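Local structure of cellulase CEL9M (Clostridium cellulolyticum, 1IA6) at residues Asp278-Glu281 against Phe282-Tyr286; Leu318-Cys321 against Lys322-Asp326. The protein probably hydrolyses internal beta-1,4-glucosidic linkages in cellulose and related beta-glucans, as a family 9 glycoside hydrolase. All coordinates share one frame; numbering follows the deposited sequence.

Interaction 1 (Asp278-Glu281 against Phe282-Tyr286); sequences DAIE and FNFNY. Unlike the reference sequence in segment 282-286: Phe282 (reference Ile).
Asp278-Glu281 and Phe282-Tyr286 are consecutive turns of one alpha-helix, joined by four i to i+4 backbone hydrogen bonds that begin with Phe282 N to Asp278 O at 2.9 Å and end with Asn285 N to Glu281 O, also 2.9 Å. Within this regular frame, residues four apart bring their side chains onto the same flank, and the pair Ile280 and Phe284 illustrates the consequence. The two run side by side in the same direction, and the gamma-methyl of Ile280 sits over one face of the phenyl ring in a CH-pi contact. Its CG2 is 3.7 Å from the ring centroid of Phe284 but displaced toward the rim, so that the closest approach is CG2 of Ile280 to CE2 of Phe284 at 3.3 Å, a tight fit. With Ile280 CG2 anti to the backbone N and Phe284 CG swung beside its own backbone N (chi1 -71°), these torsions bring the methyl and the ring together on one flank of the helix. The ring also leans back on the preceding turn, CG of Phe284 lying 3.4 Å from Ile280 O, the carbonyl that accepts the Phe284 N-H. On another flank the amide of Asn285 folds back over Glu281 O; ND2 of Asn285 comes within 3.2 Å of that oxygen, but at an angle too poor for a hydrogen bond. Phe282, where the reference sequence has isoleucine, sets its CB close to Asp278 O (3.4 Å) while its ring leads away. The buried amide of Asn283 gives its ND2 to the carbonyls of Asp250 and Trp252, tying helix 274-289 to a loop. Beyond its own helix, Ile280 packs on Val261, Ala264 and Leu265 of helix 260-271, and Phe284 meets Glu313, Val316 and Met317 of helix 306-323.

Interaction 2 (Leu318-Cys321 against Lys322-Asp326); sequences LVYC and KQNPD
Leu318-Cys321 belongs to helix 306-323, and Lys322-Asp326 carries the chain on into the turn before helix 327-341, within the (alpha/alpha)6 barrel of family 9 glycoside hydrolases. The hydrogen-bonding pattern loosens here: Lys322 N reaches back three residues to Val319 O at 3.2 Å, approaching well above the carbonyl plane, whereas Tyr320 O receives two donors. The bond from Asn324 N is 3.1 Å long to Tyr320 O and lies in the carbonyl plane, while the one from Gln323 N is weak. Tyr320 and Asn324 supply the main side-chain contact. CB of Asn324 lies over one face of the phenol ring, 4.0 Å from the centroid of Tyr320, in a CH-pi contact, and the amide plane stands steeply to the ring, 72° from parallel. Tyr320 CG, anti to the backbone N (chi1 176°), carries the ring to the place where CB of Asn324 can lie over it. OD1 of Asn324 lies just beyond the rim on the side of CE1 and CZ, 3.3 Å from CE1 of Tyr320. Lys322 lays its CB and CG against Val319 O before its chain bends away, and its ammonium group forms a salt bridge with Glu80 of helix 64-80. Tyr320 and Cys321 both rest on Leu329 of helix 327-341, whose N-cap is Asp326; OD1 of Asp326 also bonds to the hydroxyl of Ser328. The buried thiol of Cys321 packs beside the Asp326 backbone as the chain turns back. Where the turn closes, the CA-H of Cys321 points almost straight at Asn324 O, 3.6 Å from CA, and CG of Pro325 abuts Cys321 O at 3.3 Å.

How the interactions relate
Interaction 1 precedes interaction 2 along the chain, on helices 274-289 and 306-323, which follow each other in the (alpha/alpha)6 barrel; their centres are about 14 Å apart on the same side of the chain's centre. They touch directly: Phe284 and Tyr320, the aromatic member of each local pair, meet edge-to-face, with CE2 of Phe284 3.6 Å from CG of Tyr320. The two interactions also share Leu265 of helix 260-271, met by Ile280 in interaction 1 and by Val319 and Tyr320 in interaction 2. The example illustrates how the same two rings serve both a contact within their own chain segment and one between neighbouring helices.

Interaction 1 (Asp278-Glu281 against Phe282-Tyr286)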
ATOM      1  N   ASP A 278     -23.258   7.100   7.804  1.00 16.09           N
ATOM      2  CA  ASP A 278     -23.906   7.350   6.520  1.00 17.25           C
ATOM      3  C   ASP A 278     -22.885   7.401   5.383  1.00 16.03           C
ATOM      4  O   ASP A 278     -23.164   6.956   4.271  1.00 17.35           O
ATOM      5  CB  ASP A 278     -24.693   8.666   6.546  1.00 19.10           C
ATOM      6  CG  ASP A 278     -25.935   8.592   7.420  1.00 20.16           C
ATOM      7  OD1 ASP A 278     -26.432   7.474   7.671  1.00 21.07           O
ATOM      8  OD2 ASP A 278     -26.422   9.660   7.843  1.00 24.54           O
ATOM      9  N   ALA A 279     -21.709   7.955   5.657  1.00 14.09           N
ATOM     10  CA  ALA A 279     -20.666   8.044   4.636  1.00 13.38           C
ATOM     11  C   ALA A 279     -20.252   6.647   4.183  1.00 13.62           C
ATOM     12  O   ALA A 279     -20.111   6.383   2.987  1.00 10.75           O
ATOM     13  CB  ALA A 279     -19.461   8.799   5.181  1.00 13.67           C
ATOM     14  N   ILE A 280     -20.054   5.752   5.146  1.00 13.78           N
ATOM     15  CA  ILE A 280     -19.670   4.379   4.845  1.00 15.91           C
ATOM     16  C   ILE A 280     -20.776   3.652   4.087  1.00 15.94           C
ATOM     17  O   ILE A 280     -20.518   2.974   3.090  1.00 14.77           O
ATOM     18  CB  ILE A 280     -19.352   3.600   6.141  1.00 16.84           C
ATOM     19  CG1 ILE A 280     -18.107   4.189   6.802  1.00 20.05           C
ATOM     20  CG2 ILE A 280     -19.154   2.128   5.835  1.00 19.88           C
ATOM     21  CD1 ILE A 280     -16.902   4.239   5.895  1.00 20.82           C
ATOM     22  N   GLU A 281     -22.009   3.793   4.560  1.00 15.69           N
ATOM     23  CA  GLU A 281     -23.148   3.149   3.911  1.00 18.17           C
ATOM     24  C   GLU A 281     -23.279   3.593   2.458  1.00 16.81           C
ATOM     25  O   GLU A 281     -23.542   2.776   1.573  1.00 17.12           O
ATOM     26  CB  GLU A 281     -24.440   3.476   4.659  1.00 21.51           C
ATOM     27  CG  GLU A 281     -24.510   2.912   6.064  1.00 28.90           C
ATOM     28  CD  GLU A 281     -25.770   3.341   6.793  1.00 33.57           C
ATOM     29  OE1 GLU A 281     -26.877   3.089   6.268  1.00 36.71           O
ATOM     30  OE2 GLU A 281     -25.655   3.932   7.891  1.00 37.28           O
ATOM     31  N   PHE A 282     -23.106   4.889   2.216  1.00 14.89           N
ATOM     32  CA  PHE A 282     -23.204   5.424   0.860  1.00 15.60           C
ATOM     33  C   PHE A 282     -22.185   4.755  -0.052  1.00 15.43           C
ATOM     34  O   PHE A 282     -22.531   4.233  -1.114  1.00 14.44           O
ATOM     35  CB  PHE A 282     -22.950   6.933   0.841  1.00 15.67           C
ATOM     36  CG  PHE A 282     -22.951   7.524  -0.546  1.00 17.57           C
ATOM     37  CD1 PHE A 282     -24.141   7.923  -1.147  1.00 18.69           C
ATOM     38  CD2 PHE A 282     -21.769   7.631  -1.272  1.00 16.96           C
ATOM     39  CE1 PHE A 282     -24.154   8.420  -2.450  1.00 19.34           C
ATOM     40  CE2 PHE A 282     -21.769   8.124  -2.576  1.00 18.37           C
ATOM     41  CZ  PHE A 282     -22.965   8.519  -3.167  1.00 18.67           C
ATOM     42  N   ASN A 283     -20.922   4.785   0.363  1.00 12.97           N
ATOM     43  CA  ASN A 283     -19.857   4.194  -0.433  1.00 11.40           C
ATOM     44  C   ASN A 283     -20.090   2.716  -0.713  1.00 11.06           C
ATOM     45  O   ASN A 283     -19.932   2.266  -1.845  1.00 10.97           O
ATOM     46  CB  ASN A 283     -18.505   4.396   0.253  1.00 10.68           C
ATOM     47  CG  ASN A 283     -17.378   3.682  -0.464  1.00 11.48           C
ATOM     48  OD1 ASN A 283     -17.015   2.565  -0.109  1.00 13.40           O
ATOM     49  ND2 ASN A 283     -16.834   4.318  -1.496  1.00 12.37           N
ATOM     50  N   PHE A 284     -20.480   1.962   0.311  1.00 11.15           N
ATOM     51  CA  PHE A 284     -20.727   0.539   0.132  1.00 12.27           C
ATOM     52  C   PHE A 284     -21.883   0.285  -0.826  1.00 13.63           C
ATOM     53  O   PHE A 284     -21.770  -0.540  -1.732  1.00 15.21           O
ATOM     54  CB  PHE A 284     -21.013  -0.132   1.482  1.00 14.41           C
ATOM     55  CG  PHE A 284     -19.808  -0.246   2.379  1.00 15.57           C
ATOM     56  CD1 PHE A 284     -18.537   0.100   1.919  1.00 16.37           C
ATOM     57  CD2 PHE A 284     -19.940  -0.731   3.675  1.00 17.71           C
ATOM     58  CE1 PHE A 284     -17.416  -0.040   2.738  1.00 17.26           C
ATOM     59  CE2 PHE A 284     -18.824  -0.875   4.504  1.00 18.15           C
ATOM     60  CZ  PHE A 284     -17.561  -0.529   4.033  1.00 17.80           C
ATOM     61  N   ASN A 285     -22.990   0.994  -0.633  1.00 13.88           N
ATOM     62  CA  ASN A 285     -24.150   0.818  -1.504  1.00 16.68           C
ATOM     63  C   ASN A 285     -23.852   1.272  -2.926  1.00 17.77           C
ATOM     64  O   ASN A 285     -24.420   0.750  -3.884  1.00 17.73           O
ATOM     65  CB  ASN A 285     -25.363   1.576  -0.954  1.00 17.67           C
ATOM     66  CG  ASN A 285     -25.945   0.916   0.280  1.00 19.02           C
ATOM     67  OD1 ASN A 285     -25.905  -0.307   0.413  1.00 23.15           O
ATOM     68  ND2 ASN A 285     -26.500   1.717   1.180  1.00 20.99           N
ATOM     69  N   TYR A 286     -22.952   2.239  -3.061  1.00 17.54           N
ATOM     70  CA  TYR A 286     -22.574   2.736  -4.375  1.00 17.55           C
ATOM     71  C   TYR A 286     -21.816   1.638  -5.121  1.00 16.94           C
ATOM     72  O   TYR A 286     -22.044   1.408  -6.307  1.00 16.17           O
ATOM     73  CB  TYR A 286     -21.708   3.991  -4.229  1.00 18.96           C
ATOM     74  CG  TYR A 286     -21.340   4.638  -5.542  1.00 22.09           C
ATOM     75  CD1 TYR A 286     -20.228   4.214  -6.264  1.00 22.02           C
ATOM     76  CD2 TYR A 286     -22.119   5.667  -6.073  1.00 24.67           C
ATOM     77  CE1 TYR A 286     -19.897   4.798  -7.486  1.00 24.33           C
ATOM     78  CE2 TYR A 286     -21.801   6.258  -7.291  1.00 25.97           C
ATOM     79  CZ  TYR A 286     -20.688   5.819  -7.992  1.00 26.48           C
ATOM     80  OH  TYR A 286     -20.368   6.410  -9.191  1.00 28.20           O
TER

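Interaction 2 (Leu318-Cys321 against Lys322-Asp326)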
ATOM      1  N   LEU A 318     -14.423  -5.852   4.565  1.00 10.01           N
ATOM      2  CA  LEU A 318     -14.173  -6.945   5.506  1.00 10.09           C
ATOM      3  C   LEU A 318     -13.810  -6.445   6.902  1.00 10.14           C
ATOM      4  O   LEU A 318     -14.124  -7.095   7.900  1.00 10.70           O
ATOM      5  CB  LEU A 318     -13.078  -7.878   4.978  1.00 11.99           C
ATOM      6  CG  LEU A 318     -13.461  -8.686   3.734  1.00 11.82           C
ATOM      7  CD1 LEU A 318     -12.374  -9.703   3.439  1.00 13.43           C
ATOM      8  CD2 LEU A 318     -14.794  -9.390   3.958  1.00 12.34           C
ATOM      9  N   VAL A 319     -13.144  -5.297   6.982  1.00  8.86           N
ATOM     10  CA  VAL A 319     -12.797  -4.742   8.288  1.00 10.23           C
ATOM     11  C   VAL A 319     -14.109  -4.319   8.944  1.00 11.72           C
ATOM     12  O   VAL A 319     -14.331  -4.551  10.133  1.00 12.10           O
ATOM     13  CB  VAL A 319     -11.866  -3.518   8.153  1.00  9.59           C
ATOM     14  CG1 VAL A 319     -11.631  -2.884   9.518  1.00 11.56           C
ATOM     15  CG2 VAL A 319     -10.542  -3.949   7.544  1.00  9.06           C
ATOM     16  N   TYR A 320     -14.984  -3.710   8.149  1.00 10.97           N
ATOM     17  CA  TYR A 320     -16.288  -3.268   8.625  1.00 12.27           C
ATOM     18  C   TYR A 320     -17.100  -4.461   9.133  1.00 13.33           C
ATOM     19  O   TYR A 320     -17.789  -4.365  10.150  1.00 13.85           O
ATOM     20  CB  TYR A 320     -17.049  -2.582   7.486  1.00 12.30           C
ATOM     21  CG  TYR A 320     -18.453  -2.159   7.840  1.00 15.38           C
ATOM     22  CD1 TYR A 320     -18.684  -1.025   8.617  1.00 18.26           C
ATOM     23  CD2 TYR A 320     -19.554  -2.891   7.397  1.00 17.10           C
ATOM     24  CE1 TYR A 320     -19.983  -0.627   8.941  1.00 21.14           C
ATOM     25  CE2 TYR A 320     -20.853  -2.504   7.717  1.00 21.03           C
ATOM     26  CZ  TYR A 320     -21.060  -1.370   8.487  1.00 22.17           C
ATOM     27  OH  TYR A 320     -22.345  -0.975   8.793  1.00 26.43           O
ATOM     28  N   CYS A 321     -17.011  -5.585   8.426  1.00 12.67           N
ATOM     29  CA  CYS A 321     -17.761  -6.784   8.803  1.00 15.41           C
ATOM     30  C   CYS A 321     -17.377  -7.414  10.140  1.00 16.66           C
ATOM     31  O   CYS A 321     -18.107  -8.258  10.660  1.00 16.92           O
ATOM     32  CB  CYS A 321     -17.666  -7.837   7.695  1.00 15.21           C
ATOM     33  SG  CYS A 321     -18.699  -7.455   6.264  1.00 17.36           S
ATOM     34  N   LYS A 322     -16.237  -7.017  10.696  1.00 17.34           N
ATOM     35  CA  LYS A 322     -15.818  -7.558  11.984  1.00 19.99           C
ATOM     36  C   LYS A 322     -16.860  -7.218  13.045  1.00 22.08           C
ATOM     37  O   LYS A 322     -17.237  -8.067  13.854  1.00 23.10           O
ATOM     38  CB  LYS A 322     -14.465  -6.977  12.403  1.00 19.62           C
ATOM     39  CG  LYS A 322     -13.287  -7.485  11.588  1.00 18.50           C
ATOM     40  CD  LYS A 322     -11.983  -6.837  12.035  1.00 18.13           C
ATOM     41  CE  LYS A 322     -11.673  -7.143  13.497  1.00 19.38           C
ATOM     42  NZ  LYS A 322     -10.410  -6.486  13.940  1.00 18.65           N
ATOM     43  N   GLN A 323     -17.331  -5.976  13.031  1.00 23.45           N
ATOM     44  CA  GLN A 323     -18.322  -5.533  14.004  1.00 27.28           C
ATOM     45  C   GLN A 323     -19.748  -5.529  13.466  1.00 27.20           C
ATOM     46  O   GLN A 323     -20.699  -5.707  14.224  1.00 27.61           O
ATOM     47  CB  GLN A 323     -17.972  -4.135  14.513  1.00 29.02           C
ATOM     48  CG  GLN A 323     -16.624  -4.051  15.205  1.00 33.23           C
ATOM     49  CD  GLN A 323     -16.411  -2.722  15.899  1.00 35.98           C
ATOM     50  OE1 GLN A 323     -16.592  -1.660  15.301  1.00 39.36           O
ATOM     51  NE2 GLN A 323     -16.018  -2.773  17.168  1.00 38.00           N
ATOM     52  N   ASN A 324     -19.895  -5.326  12.162  1.00 26.89           N
ATOM     53  CA  ASN A 324     -21.210  -5.286  11.541  1.00 27.74           C
ATOM     54  C   ASN A 324     -21.271  -6.272  10.382  1.00 27.59           C
ATOM     55  O   ASN A 324     -21.194  -5.884   9.216  1.00 27.19           O
ATOM     56  CB  ASN A 324     -21.494  -3.872  11.029  1.00 30.24           C
ATOM     57  CG  ASN A 324     -21.434  -2.830  12.132  1.00 33.27           C
ATOM     58  OD1 ASN A 324     -21.111  -1.667  11.885  1.00 36.74           O
ATOM     59  ND2 ASN A 324     -21.754  -3.239  13.354  1.00 35.60           N
ATOM     60  N   PRO A 325     -21.401  -7.570  10.688  1.00 27.26           N
ATOM     61  CA  PRO A 325     -21.467  -8.578   9.630  1.00 26.96           C
ATOM     62  C   PRO A 325     -22.649  -8.329   8.699  1.00 27.08           C
ATOM     63  O   PRO A 325     -23.799  -8.288   9.135  1.00 29.18           O
ATOM     64  CB  PRO A 325     -21.611  -9.885  10.405  1.00 27.89           C
ATOM     65  CG  PRO A 325     -20.907  -9.592  11.696  1.00 28.10           C
ATOM     66  CD  PRO A 325     -21.397  -8.206  12.016  1.00 27.10           C
ATOM     67  N   ASP A 326     -22.350  -8.143   7.419  1.00 23.84           N
ATOM     68  CA  ASP A 326     -23.369  -7.919   6.403  1.00 21.87           C
ATOM     69  C   ASP A 326     -23.052  -8.946   5.323  1.00 20.51           C
ATOM     70  O   ASP A 326     -22.025  -8.855   4.652  1.00 19.23           O
ATOM     71  CB  ASP A 326     -23.254  -6.505   5.836  1.00 22.37           C
ATOM     72  CG  ASP A 326     -24.394  -6.160   4.906  1.00 21.92           C
ATOM     73  OD1 ASP A 326     -24.719  -6.992   4.035  1.00 21.82           O
ATOM     74  OD2 ASP A 326     -24.962  -5.057   5.041  1.00 27.60           O
TER